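Local structure of proline-tRNA synthetase class II aaRS (Ybak RNA binding domain plus tRNA synthetase) (Cryptosporidium parvum, 5XIO) at residues 405-410 / 423-428; 289-294 / 348-353. The protein probably charges tRNA(Pro) with L-proline at the expense of ATP, as a class II prolyl-tRNA synthetase that also binds zinc. All coordinates share one frame; numbering follows the deposited sequence.

Contact 1: residues 405-410 / 423-428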
ATOM      1  N   GLU A 405      -5.921 -31.580  19.891  1.00 40.26           N
ATOM      2  CA  GLU A 405      -5.630 -31.842  21.334  1.00 42.27           C
ATOM      3  C   GLU A 405      -6.249 -30.782  22.286  1.00 41.66           C
ATOM      4  O   GLU A 405      -6.596 -31.052  23.436  1.00 35.51           O
ATOM      5  CB  GLU A 405      -4.103 -31.878  21.584  1.00 53.40           C
ATOM      6  CG  GLU A 405      -3.328 -33.047  20.926  1.00 66.40           C
ATOM      7  CD  GLU A 405      -1.800 -32.808  20.763  1.00 80.42           C
ATOM      8  OE1 GLU A 405      -1.157 -32.225  21.681  1.00 88.26           O
ATOM      9  OE2 GLU A 405      -1.231 -33.214  19.704  1.00 87.56           O
ATOM     10  N   SER A 406      -6.402 -29.571  21.781  1.00 40.14           N
ATOM     11  CA  SER A 406      -6.969 -28.474  22.549  1.00 40.16           C
ATOM     12  C   SER A 406      -8.473 -28.313  22.539  1.00 36.90           C
ATOM     13  O   SER A 406      -8.968 -27.344  23.128  1.00 34.50           O
ATOM     14  CB  SER A 406      -6.407 -27.156  22.043  1.00 37.30           C
ATOM     15  OG  SER A 406      -5.036 -27.278  21.846  1.00 38.75           O
ATOM     16  N   ILE A 407      -9.217 -29.198  21.893  1.00 37.59           N
ATOM     17  CA  ILE A 407     -10.700 -29.027  21.899  1.00 41.22           C
ATOM     18  C   ILE A 407     -11.383 -30.167  22.616  1.00 40.24           C
ATOM     19  O   ILE A 407     -11.331 -31.304  22.160  1.00 49.43           O
ATOM     20  CB  ILE A 407     -11.290 -28.877  20.485  1.00 41.25           C
ATOM     21  CG1 ILE A 407     -10.853 -27.551  19.852  1.00 42.29           C
ATOM     22  CG2 ILE A 407     -12.808 -28.957  20.531  1.00 42.76           C
ATOM     23  CD1 ILE A 407     -10.763 -27.573  18.325  1.00 42.69           C
ATOM     24  N   ILE A 408     -12.053 -29.857  23.725  1.00 41.30           N
ATOM     25  CA  ILE A 408     -12.657 -30.891  24.560  1.00 38.08           C
ATOM     26  C   ILE A 408     -14.162 -30.814  24.635  1.00 36.05           C
ATOM     27  O   ILE A 408     -14.740 -29.825  25.023  1.00 35.68           O
ATOM     28  CB  ILE A 408     -12.036 -30.877  25.953  1.00 43.28           C
ATOM     29  CG1 ILE A 408     -10.530 -31.268  25.818  1.00 45.69           C
ATOM     30  CG2 ILE A 408     -12.851 -31.782  26.899  1.00 42.73           C
ATOM     31  CD1 ILE A 408      -9.999 -32.112  26.961  1.00 51.02           C
ATOM     32  N   ARG A 409     -14.816 -31.891  24.249  1.00 39.38           N
ATOM     33  CA  ARG A 409     -16.243 -31.952  24.378  1.00 41.36           C
ATOM     34  C   ARG A 409     -16.682 -32.146  25.841  1.00 41.73           C
ATOM     35  O   ARG A 409     -16.189 -33.032  26.544  1.00 46.47           O
ATOM     36  CB  ARG A 409     -16.819 -33.042  23.510  1.00 41.29           C
ATOM     37  CG  ARG A 409     -18.347 -33.071  23.575  1.00 41.35           C
ATOM     38  CD  ARG A 409     -18.834 -34.474  23.272  1.00 43.28           C
ATOM     39  NE  ARG A 409     -20.283 -34.510  23.169  1.00 51.78           N
ATOM     40  CZ  ARG A 409     -20.973 -35.353  22.395  1.00 54.57           C
ATOM     41  NH1 ARG A 409     -20.343 -36.272  21.647  1.00 51.63           N
ATOM     42  NH2 ARG A 409     -22.308 -35.262  22.367  1.00 55.04           N
ATOM     43  N   VAL A 410     -17.612 -31.289  26.261  1.00 45.01           N
ATOM     44  CA  VAL A 410     -18.267 -31.322  27.557  1.00 46.60           C
ATOM     45  C   VAL A 410     -19.783 -31.240  27.333  1.00 49.24           C
ATOM     46  O   VAL A 410     -20.238 -30.562  26.409  1.00 60.84           O
ATOM     47  CB  VAL A 410     -17.800 -30.123  28.384  1.00 49.04           C
ATOM     48  CG1 VAL A 410     -18.385 -30.178  29.766  1.00 62.19           C
ATOM     49  CG2 VAL A 410     -16.304 -30.154  28.527  1.00 52.08           C
ATOM     50  N   LYS A 423      -5.619 -25.045  29.979  1.00 47.65           N
ATOM     51  CA  LYS A 423      -5.414 -24.270  28.761  1.00 45.90           C
ATOM     52  C   LYS A 423      -6.156 -24.789  27.494  1.00 44.76           C
ATOM     53  O   LYS A 423      -5.532 -24.886  26.405  1.00 41.27           O
ATOM     54  CB  LYS A 423      -3.904 -24.144  28.496  1.00 46.65           C
ATOM     55  CG  LYS A 423      -3.241 -23.269  29.527  1.00 48.26           C
ATOM     56  CD  LYS A 423      -1.730 -23.266  29.385  1.00 55.59           C
ATOM     57  CE  LYS A 423      -1.128 -22.016  30.048  1.00 56.49           C
ATOM     58  NZ  LYS A 423      -0.194 -22.426  31.119  1.00 57.92           N
ATOM     59  N   LYS A 424      -7.467 -25.076  27.599  1.00 38.58           N
ATOM     60  CA  LYS A 424      -8.225 -25.599  26.419  1.00 38.81           C
ATOM     61  C   LYS A 424      -9.493 -24.879  26.089  1.00 35.95           C
ATOM     62  O   LYS A 424      -9.929 -23.987  26.804  1.00 39.74           O
ATOM     63  CB  LYS A 424      -8.571 -27.103  26.527  1.00 40.65           C
ATOM     64  CG  LYS A 424      -7.513 -27.890  27.250  1.00 45.04           C
ATOM     65  CD  LYS A 424      -6.959 -29.043  26.470  1.00 45.58           C
ATOM     66  CE  LYS A 424      -5.725 -29.515  27.190  1.00 44.41           C
ATOM     67  NZ  LYS A 424      -5.019 -30.386  26.244  1.00 55.58           N
ATOM     68  N   MET A 425     -10.083 -25.292  24.963  1.00 35.85           N
ATOM     69  CA  MET A 425     -11.317 -24.747  24.473  1.00 30.26           C
ATOM     70  C   MET A 425     -12.318 -25.798  24.737  1.00 32.65           C
ATOM     71  O   MET A 425     -11.966 -26.935  24.897  1.00 32.15           O
ATOM     72  CB  MET A 425     -11.254 -24.544  22.983  1.00 32.56           C
ATOM     73  CG  MET A 425     -10.265 -23.490  22.563  1.00 38.13           C
ATOM     74  SD  MET A 425     -10.478 -22.792  20.913  1.00 40.52           S
ATOM     75  CE  MET A 425      -9.478 -23.936  19.927  1.00 40.27           C
ATOM     76  N   VAL A 426     -13.583 -25.412  24.703  1.00 33.02           N
ATOM     77  CA  VAL A 426     -14.630 -26.270  25.050  1.00 32.44           C
ATOM     78  C   VAL A 426     -15.621 -26.350  23.877  1.00 33.75           C
ATOM     79  O   VAL A 426     -16.032 -25.315  23.308  1.00 32.73           O
ATOM     80  CB  VAL A 426     -15.280 -25.738  26.345  1.00 34.12           C
ATOM     81  CG1 VAL A 426     -16.757 -26.066  26.418  1.00 37.07           C
ATOM     82  CG2 VAL A 426     -14.602 -26.332  27.543  1.00 34.69           C
ATOM     83  N   ILE A 427     -16.035 -27.571  23.523  1.00 32.41           N
ATOM     84  CA  ILE A 427     -17.161 -27.679  22.622  1.00 36.14           C
ATOM     85  C   ILE A 427     -18.327 -28.257  23.407  1.00 36.17           C
ATOM     86  O   ILE A 427     -18.170 -29.221  24.110  1.00 40.09           O
ATOM     87  CB  ILE A 427     -16.821 -28.373  21.287  1.00 37.77           C
ATOM     88  CG1 ILE A 427     -18.007 -28.247  20.338  1.00 40.31           C
ATOM     89  CG2 ILE A 427     -16.364 -29.816  21.501  1.00 40.76           C
ATOM     90  CD1 ILE A 427     -17.650 -28.345  18.876  1.00 43.75           C
ATOM     91  N   ALA A 428     -19.480 -27.597  23.336  1.00 33.64           N
ATOM     92  CA  ALA A 428     -20.588 -27.899  24.214  1.00 36.29           C
ATOM     93  C   ALA A 428     -21.935 -27.579  23.519  1.00 35.30           C
ATOM     94  O   ALA A 428     -22.029 -26.616  22.766  1.00 37.69           O
ATOM     95  CB  ALA A 428     -20.437 -27.127  25.518  1.00 35.92           C
TER
HETATM   96  O   HOH W   1      -6.228 -33.210  25.017  1.00 33.35           O

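Contact 2: residues 289-294 / 348-353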
ATOM      1  N   VAL A 289      13.937 -15.127   3.203  1.00 30.59           N
ATOM      2  CA  VAL A 289      14.990 -16.021   2.666  1.00 28.15           C
ATOM      3  C   VAL A 289      14.666 -17.485   3.017  1.00 27.13           C
ATOM      4  O   VAL A 289      14.526 -17.791   4.183  1.00 25.68           O
ATOM      5  CB  VAL A 289      16.355 -15.604   3.218  1.00 28.75           C
ATOM      6  CG1 VAL A 289      17.381 -16.681   2.988  1.00 33.03           C
ATOM      7  CG2 VAL A 289      16.826 -14.341   2.524  1.00 28.61           C
ATOM      8  N   GLN A 290      14.539 -18.366   2.020  1.00 25.48           N
ATOM      9  CA  GLN A 290      14.279 -19.796   2.246  1.00 25.81           C
ATOM     10  C   GLN A 290      15.533 -20.692   2.448  1.00 30.01           C
ATOM     11  O   GLN A 290      15.501 -21.712   3.180  1.00 26.81           O
ATOM     12  CB  GLN A 290      13.514 -20.327   1.081  1.00 26.36           C
ATOM     13  CG  GLN A 290      12.201 -19.562   0.849  1.00 29.41           C
ATOM     14  CD  GLN A 290      11.553 -19.916  -0.453  1.00 28.99           C
ATOM     15  OE1 GLN A 290      12.239 -19.992  -1.464  1.00 32.89           O
ATOM     16  NE2 GLN A 290      10.228 -20.080  -0.462  1.00 28.67           N
ATOM     17  N   VAL A 291      16.618 -20.314   1.770  1.00 35.17           N
ATOM     18  CA  VAL A 291      17.904 -21.050   1.787  1.00 33.45           C
ATOM     19  C   VAL A 291      19.020 -20.048   1.961  1.00 33.41           C
ATOM     20  O   VAL A 291      19.081 -19.035   1.200  1.00 28.70           O
ATOM     21  CB  VAL A 291      18.173 -21.786   0.475  1.00 36.44           C
ATOM     22  CG1 VAL A 291      19.527 -22.491   0.548  1.00 40.44           C
ATOM     23  CG2 VAL A 291      17.050 -22.769   0.168  1.00 36.59           C
ATOM     24  N   ILE A 292      19.837 -20.306   2.986  1.00 31.60           N
ATOM     25  CA  ILE A 292      21.080 -19.616   3.206  1.00 36.05           C
ATOM     26  C   ILE A 292      22.294 -20.581   3.037  1.00 40.45           C
ATOM     27  O   ILE A 292      22.341 -21.678   3.595  1.00 32.99           O
ATOM     28  CB  ILE A 292      21.128 -18.980   4.589  1.00 39.92           C
ATOM     29  CG1 ILE A 292      22.280 -17.965   4.665  1.00 45.22           C
ATOM     30  CG2 ILE A 292      21.265 -20.029   5.693  1.00 39.11           C
ATOM     31  CD1 ILE A 292      22.075 -16.701   3.826  1.00 43.86           C
ATOM     32  N   ILE A 293      23.267 -20.165   2.234  1.00 45.02           N
ATOM     33  CA  ILE A 293      24.424 -20.989   1.927  1.00 42.96           C
ATOM     34  C   ILE A 293      25.594 -20.500   2.757  1.00 42.95           C
ATOM     35  O   ILE A 293      25.987 -19.334   2.658  1.00 47.72           O
ATOM     36  CB  ILE A 293      24.783 -20.893   0.446  1.00 43.85           C
ATOM     37  CG1 ILE A 293      23.624 -21.431  -0.393  1.00 42.68           C
ATOM     38  CG2 ILE A 293      26.098 -21.637   0.168  1.00 44.96           C
ATOM     39  CD1 ILE A 293      23.629 -20.928  -1.822  1.00 40.49           C
ATOM     40  N   ILE A 294      26.128 -21.377   3.588  1.00 40.86           N
ATOM     41  CA  ILE A 294      27.252 -21.016   4.437  1.00 49.73           C
ATOM     42  C   ILE A 294      28.486 -21.856   4.101  1.00 52.96           C
ATOM     43  O   ILE A 294      28.531 -23.041   4.436  1.00 49.46           O
ATOM     44  CB  ILE A 294      26.930 -21.221   5.915  1.00 50.24           C
ATOM     45  CG1 ILE A 294      25.702 -20.391   6.288  1.00 51.14           C
ATOM     46  CG2 ILE A 294      28.120 -20.841   6.770  1.00 47.93           C
ATOM     47  CD1 ILE A 294      25.211 -20.681   7.680  1.00 51.52           C
ATOM     48  N   LEU A 348      16.047 -23.667   5.211  1.00 38.75           N
ATOM     49  CA  LEU A 348      17.115 -24.568   4.883  1.00 36.67           C
ATOM     50  C   LEU A 348      18.437 -23.862   5.023  1.00 39.35           C
ATOM     51  O   LEU A 348      18.607 -22.770   4.489  1.00 36.07           O
ATOM     52  CB  LEU A 348      16.997 -25.069   3.455  1.00 34.09           C
ATOM     53  CG  LEU A 348      15.745 -25.848   3.063  1.00 32.64           C
ATOM     54  CD1 LEU A 348      15.840 -26.203   1.604  1.00 31.57           C
ATOM     55  CD2 LEU A 348      15.503 -27.103   3.868  1.00 33.05           C
ATOM     56  N   ARG A 349      19.418 -24.577   5.579  1.00 37.55           N
ATOM     57  CA  ARG A 349      20.781 -24.069   5.750  1.00 40.03           C
ATOM     58  C   ARG A 349      21.860 -25.007   5.162  1.00 44.76           C
ATOM     59  O   ARG A 349      22.232 -26.005   5.777  1.00 42.18           O
ATOM     60  CB  ARG A 349      21.070 -23.802   7.229  1.00 43.42           C
ATOM     61  CG  ARG A 349      22.531 -23.960   7.614  1.00 42.37           C
ATOM     62  CD  ARG A 349      22.741 -23.716   9.100  1.00 43.59           C
ATOM     63  NE  ARG A 349      23.047 -24.949   9.820  1.00 43.62           N
ATOM     64  CZ  ARG A 349      22.612 -25.225  11.044  1.00 48.69           C
ATOM     65  NH1 ARG A 349      21.849 -24.356  11.692  1.00 47.92           N
ATOM     66  NH2 ARG A 349      22.940 -26.373  11.622  1.00 55.99           N
ATOM     67  N   PHE A 350      22.349 -24.665   3.969  1.00 44.60           N
ATOM     68  CA  PHE A 350      23.386 -25.396   3.255  1.00 43.70           C
ATOM     69  C   PHE A 350      24.791 -25.088   3.856  1.00 51.58           C
ATOM     70  O   PHE A 350      25.246 -23.926   3.849  1.00 46.35           O
ATOM     71  CB  PHE A 350      23.444 -24.953   1.810  1.00 41.24           C
ATOM     72  CG  PHE A 350      22.330 -25.437   0.952  1.00 41.42           C
ATOM     73  CD1 PHE A 350      21.170 -25.993   1.481  1.00 47.82           C
ATOM     74  CD2 PHE A 350      22.417 -25.256  -0.398  1.00 38.50           C
ATOM     75  CE1 PHE A 350      20.127 -26.379   0.655  1.00 47.45           C
ATOM     76  CE2 PHE A 350      21.386 -25.624  -1.234  1.00 44.89           C
ATOM     77  CZ  PHE A 350      20.235 -26.190  -0.713  1.00 49.48           C
ATOM     78  N   GLU A 351      25.468 -26.120   4.365  1.00 53.18           N
ATOM     79  CA  GLU A 351      26.875 -26.008   4.831  1.00 56.13           C
ATOM     80  C   GLU A 351      27.831 -26.527   3.736  1.00 51.30           C
ATOM     81  O   GLU A 351      27.654 -27.625   3.221  1.00 49.71           O
ATOM     82  CB  GLU A 351      27.079 -26.796   6.125  1.00 58.56           C
ATOM     83  CG  GLU A 351      26.220 -26.345   7.303  1.00 63.46           C
ATOM     84  CD  GLU A 351      26.121 -27.395   8.422  1.00 70.42           C
ATOM     85  OE1 GLU A 351      26.922 -28.360   8.415  1.00 71.78           O
ATOM     86  OE2 GLU A 351      25.245 -27.264   9.319  1.00 70.34           O
ATOM     87  N   VAL A 352      28.810 -25.728   3.341  1.00 50.69           N
ATOM     88  CA  VAL A 352      29.685 -26.112   2.237  1.00 59.01           C
ATOM     89  C   VAL A 352      31.167 -25.994   2.625  1.00 63.21           C
ATOM     90  O   VAL A 352      31.740 -24.904   2.563  1.00 59.89           O
ATOM     91  CB  VAL A 352      29.377 -25.303   0.957  1.00 62.52           C
ATOM     92  CG1 VAL A 352      30.383 -25.631  -0.151  1.00 67.94           C
ATOM     93  CG2 VAL A 352      27.979 -25.621   0.469  1.00 57.65           C
ATOM     94  N   GLY A 353      31.763 -27.126   3.028  1.00 64.84           N
ATOM     95  CA  GLY A 353      33.209 -27.230   3.317  1.00 73.81           C
ATOM     96  C   GLY A 353      34.043 -28.106   2.361  1.00 76.88           C
ATOM     97  O   GLY A 353      33.629 -28.382   1.216  1.00 69.85           O
TER

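Contact 1: residues 405-410 / 423-428
I407, I408 and R409 pair in parallel with M425, V426 and I427, and the axes of the short strands are turned 34° from each other. Four backbone bonds hold the ladder, from M425 N to S406 O at 3.0 Å through to V410 N to I427 O. On the face carrying I407, M425 and I427, the two branches of I407 divide the work. Its CG1, set beside the backbone N (chi1 -68°), meets M425 CE at 3.9 Å. Its CG2 meets I427 CG2 at 3.8 Å, and that same methyl of I427 lies against R409 CB. Past the end of the short strand, V410 CG2 touches V426 CG2 at 4.3 Å.

K424 bends at chi2 (-124°) and brings NZ back over E405 O at 3.3 Å, well above the carbonyl plane. A water also donates to E405 O, so two donors grip this carbonyl. R409 runs extended away from the contact to a salt bridge with D411 and a cation-pi contact with F472.

Helix 416-421 links the two parallel strands, and a Schellman motif at K423 ends it just before strand 425-430. T419 of that helix packs on K424 and V426, and strand 490-495 pairs antiparallel with the far edge of strand 425-430.

Contact 2: residues 289-294 / 348-353
V291 and F350 meet through a CH-pi contact. V291 CG1 stands over the centre of the ring, 3.8 Å from the centroid and only 4° off the ring normal. The torsion of V291 (chi1 179°) turns CG1 away from its own backbone N and sends CG2 to the other neighbour, L348 CD1, at 3.9 Å. I293 CG1 reaches F350 CD2 at 4.0 Å, obliquely to the ring. I293 CG2 lies farther along, near V352 CG2. These apolar groups form one face of the pair.

The other face carries I292, I294, R349 and E351. Here I294 CD1 rests against the aliphatic part of R349, 4.2 Å from its CD, and I292 CG2 touches R349 CB.

Between the two faces runs a parallel ladder. L348 N bonds to Q290 O, I292 N to L348 O, and F350 N to I292 O. I294 N to F350 O is 2.7 Å and nearly straight, and V352 N to I294 O closes the series. The strands are neighbours in the mixed five-stranded sheet of the anticodon-binding domain, an alpha/beta fold. Strand 324-326 flanks 291-295, and strand 361-366 runs antiparallel beside 348-352.

R349 bends at chi3 (109°). Its NE donates to E351 OE2 at 3.2 Å, in the guanidinium plane and to the anti lone pair; NH2 adds a weak bond to the same oxygen. NH1 makes a second salt bridge to E342 of helix 334-343, and Y338 adds a cation-pi contact. Two carboxylates thus fix the rotation of the guanidinium. W341 and Y338 of that helix pack on I292 and I294. From the flanking strands, V362 touches F350, and V324 touches V291 and I293. Q290 is held by the backbone of P284 and R323.

Overall arrangement
Both contacts are parallel strand pairs, but they hold no element in common. Their centres lie 41 Å apart and their nearest atoms about 24 Å. Contact 2 joins two inner strands of the anticodon-binding domain and is buried. Contact 1 is partly buried and lies in the C-terminal part of the chain, with the side chain of A428 about 10 Å from the bound zinc. Helix 377-405 runs between the two regions and ends at contact 1. The chemistry follows the setting. Contact 2 has an aromatic ring in its apolar face and a charge network against a helix. Contact 1 has small apolar contacts without a ring between its segments, and a lysine and a water at one end.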